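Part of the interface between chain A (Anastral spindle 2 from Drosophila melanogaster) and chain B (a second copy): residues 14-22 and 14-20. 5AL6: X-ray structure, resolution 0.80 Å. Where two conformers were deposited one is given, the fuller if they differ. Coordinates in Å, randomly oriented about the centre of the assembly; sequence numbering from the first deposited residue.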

# COMPACT_ATOMS: atom_id res chain seq x y z
N LEU A 14 -5.84 7.06 20.13
CA LEU A 14 -5.24 5.94 19.43
C LEU A 14 -5.76 5.83 17.99
O LEU A 14 -5.00 5.63 17.05
CB LEU A 14 -5.52 4.64 20.22
CG LEU A 14 -5.14 3.35 19.50
CD1 LEU A 14 -3.67 3.25 19.17
CD2 LEU A 14 -5.58 2.15 20.35
N VAL A 15 -7.09 5.94 17.81
CA VAL A 15 -7.63 5.87 16.46
C VAL A 15 -7.12 7.04 15.59
O VAL A 15 -6.82 6.85 14.41
CB VAL A 15 -9.16 5.77 16.47
CG1 VAL A 15 -9.72 5.79 15.06
CG2 VAL A 15 -9.61 4.48 17.18
N GLU A 16 -6.99 8.23 16.18
CA GLU A 16 -6.40 9.33 15.43
C GLU A 16 -4.95 9.01 14.99
O GLU A 16 -4.55 9.39 13.88
CB GLU A 16 -6.46 10.66 16.20
CG GLU A 16 -7.89 11.17 16.36
CD GLU A 16 -8.01 12.62 16.83
OE1 GLU A 16 -7.01 13.38 16.73
OE2 GLU A 16 -9.12 13.01 17.24
N SER A 17 -4.19 8.34 15.85
CA SER A 17 -2.84 7.93 15.45
C SER A 17 -2.88 6.94 14.28
O SER A 17 -2.08 7.05 13.33
CB SER A 17 -2.08 7.30 16.63
OG SER A 17 -1.84 8.25 17.63
N VAL A 18 -3.80 5.98 14.34
CA VAL A 18 -3.97 5.05 13.22
C VAL A 18 -4.29 5.83 11.93
O VAL A 18 -3.75 5.53 10.85
CB VAL A 18 -5.08 4.01 13.54
CG1 VAL A 18 -5.45 3.18 12.31
CG2 VAL A 18 -4.62 3.10 14.68
N ARG A 19 -5.19 6.82 12.04
CA ARG A 19 -5.59 7.59 10.86
C ARG A 19 -4.39 8.35 10.26
O ARG A 19 -4.21 8.39 9.03
CB ARG A 19 -6.72 8.56 11.25
CG ARG A 19 -7.37 9.20 10.03
CD ARG A 19 -8.34 10.30 10.43
NE ARG A 19 -9.00 10.83 9.25
CZ ARG A 19 -9.74 11.94 9.28
NH1 ARG A 19 -9.90 12.64 10.41
NH2 ARG A 19 -10.35 12.34 8.16
N HIS A 20 -3.59 8.99 11.14
CA HIS A 20 -2.40 9.72 10.71
C HIS A 20 -1.40 8.78 10.03
O HIS A 20 -0.88 9.08 8.94
CB HIS A 20 -1.77 10.38 11.96
CG HIS A 20 -0.32 10.78 11.79
ND1 HIS A 20 0.07 11.76 10.91
CD2 HIS A 20 0.80 10.31 12.39
CE1 HIS A 20 1.37 11.90 11.00
NE2 HIS A 20 1.84 11.02 11.88
N GLU A 21 -1.11 7.64 10.67
CA GLU A 21 -0.17 6.69 10.10
C GLU A 21 -0.68 6.16 8.75
O GLU A 21 0.11 5.88 7.84
CB GLU A 21 0.12 5.58 11.12
CG GLU A 21 0.96 6.16 12.26
CD GLU A 21 0.92 5.43 13.59
OE1 GLU A 21 0.38 4.31 13.71
OE2 GLU A 21 1.42 6.09 14.58
N GLN A 22 -2.00 6.03 8.61
CA GLN A 22 -2.56 5.58 7.33
C GLN A 22 -2.32 6.63 6.24
O GLN A 22 -2.05 6.27 5.09
CB GLN A 22 -4.04 5.25 7.49
CG GLN A 22 -4.62 4.65 6.21
CD GLN A 22 -5.99 4.07 6.48
OE1 GLN A 22 -6.17 2.84 6.59
NE2 GLN A 22 -6.99 4.95 6.63
N LEU B 14 -7.89 -4.54 20.16
CA LEU B 14 -8.16 -4.74 18.74
C LEU B 14 -7.59 -3.59 17.89
O LEU B 14 -6.96 -3.81 16.86
CB LEU B 14 -9.68 -4.89 18.53
CG LEU B 14 -10.13 -4.89 17.07
CD1 LEU B 14 -9.55 -6.02 16.25
CD2 LEU B 14 -11.66 -4.93 17.02
N VAL B 15 -7.83 -2.34 18.33
CA VAL B 15 -7.29 -1.22 17.57
C VAL B 15 -5.75 -1.23 17.57
O VAL B 15 -5.13 -0.92 16.55
CB VAL B 15 -7.87 0.12 18.07
CG1 VAL B 15 -7.23 1.29 17.34
CG2 VAL B 15 -9.40 0.16 17.86
N GLU B 16 -5.14 -1.61 18.69
CA GLU B 16 -3.68 -1.75 18.69
C GLU B 16 -3.22 -2.82 17.67
O GLU B 16 -2.17 -2.63 17.03
CB GLU B 16 -3.13 -2.06 20.09
CG GLU B 16 -3.30 -0.88 21.05
CD GLU B 16 -2.50 -0.99 22.35
OE1 GLU B 16 -1.54 -1.81 22.41
OE2 GLU B 16 -2.79 -0.21 23.27
N SER B 17 -3.96 -3.91 17.53
CA SER B 17 -3.62 -4.90 16.51
C SER B 17 -3.72 -4.31 15.09
O SER B 17 -2.85 -4.55 14.25
CB SER B 17 -4.52 -6.14 16.62
OG SER B 17 -4.29 -6.82 17.81
N VAL B 18 -4.79 -3.54 14.85
CA VAL B 18 -4.91 -2.86 13.56
C VAL B 18 -3.70 -1.95 13.32
O VAL B 18 -3.14 -1.90 12.21
CB VAL B 18 -6.24 -2.06 13.50
CG1 VAL B 18 -6.29 -1.14 12.27
CG2 VAL B 18 -7.43 -3.01 13.50
N ARG B 19 -3.29 -1.20 14.35
CA ARG B 19 -2.17 -0.28 14.21
C ARG B 19 -0.86 -1.02 13.88
O ARG B 19 -0.08 -0.59 13.02
CB ARG B 19 -2.01 0.53 15.51
CG ARG B 19 -1.05 1.70 15.35
CD ARG B 19 -0.75 2.37 16.68
NE ARG B 19 0.11 3.52 16.48
CZ ARG B 19 0.70 4.17 17.49
NH1 ARG B 19 0.54 3.77 18.75
NH2 ARG B 19 1.44 5.24 17.21
N HIS B 20 -0.62 -2.14 14.59
CA HIS B 20 0.56 -2.97 14.35
C HIS B 20 0.55 -3.53 12.92
O HIS B 20 1.56 -3.46 12.20
CB HIS B 20 0.56 -4.12 15.38
CG HIS B 20 1.43 -5.31 15.01
ND1 HIS B 20 2.79 -5.21 14.91
CD2 HIS B 20 1.09 -6.58 14.69
CE1 HIS B 20 3.27 -6.39 14.60
NE2 HIS B 20 2.25 -7.24 14.44
O HOH W 1 0.06 2.24 11.97

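Two helices from identical chains run side by side in nearly the same direction, their axes 16° apart and 10.1 Å from each other at closest approach. Both continue beyond the stretches at either end. Although the two copies share sequence and rotamers, the surfaces they offer here are different: A:Leu14, A:Val15, A:Ser17, A:Val18 and A:Glu21 on one side, chiefly B:Val15 and B:Arg19 on the other. The backbones come close at A:Val18 and B:Arg19, whose CA atoms lie 5.7 Å apart, while the CA atoms of A:Val15 and B:Val15 are separated by 7.2 Å.

The principal bump is B:Arg19, which has 101 Å² covered by the other helix, the largest covered area of any residue here. It sits as a knob in a hole made by A:Leu14, A:Ser17, A:Val18 and A:Glu21, spaced i, i+3, i+4 and i+7, across two turns of the A helix. Its CA-to-CB bond points sideways, but the extended chain, with chi1, chi2 and chi3 all t, brings its end nearer to A. The aliphatic part fills the hollow: B:Arg19 CB packs against A:Val18 CG2 at 3.8 Å, and B:Arg19 CD against A:Leu14 CD1 at 3.9 Å. Farther out, A:Ser17 CB lies over one face of the guanidinium, 4.1 Å from B:Arg19 NH2, a contact of packing rather than of hydrogen bonding.

A:Glu21 closes the hollow at the guanidinium edge. Its CA-to-CB bond points toward B, and its carboxylate meets the arginine in a two-pronged salt bridge: B:Arg19 NE donates to A:Glu21 OE1 at 2.9 Å, and B:Arg19 NH2 donates to A:Glu21 OE2 at 2.8 Å. With N-H...O angles of 172° and 170°, both hydrogen bonds are almost straight, as expected when a carboxylate lies near the guanidinium plane. Water 1 ties the same acid to the B backbone, donating to A:Glu21 OE1 at 2.7 Å and to B:Arg19 O at 3.0 Å. A:Glu21 OE1 thus accepts from both the arginine and the water.

The second bump is B:Val15, directed toward A and held among three apolar side chains. Its CG1 methyl does the touching in each closest pair: B:Val15 CG1 lies 3.5 Å from A:Leu14 CD2, 4.0 Å from A:Val15 CG2 and 4.1 Å from A:Val18 CG2. A:Leu14 reaches this group although its own CA-to-CB bond points sideways, because its branched end comes nearer to B. One methyl, A:Leu14 CD2, also rests 3.9 Å from B:Glu16 CG, so the leucine covers the aliphatic stem of that acid, while the other, CD1, packs on B:Arg19.

A:Val18 connects the two packing sites, since its CG2 touches both B:Val15 and B:Arg19. Its other methyl turns to a looser contact, A:Val18 CG1 to B:Val18 CG1 at 4.4 Å. Altogether the two stretches bury 409 Å², counting both sides, with valine and leucine packing beside the arginine-glutamate pair.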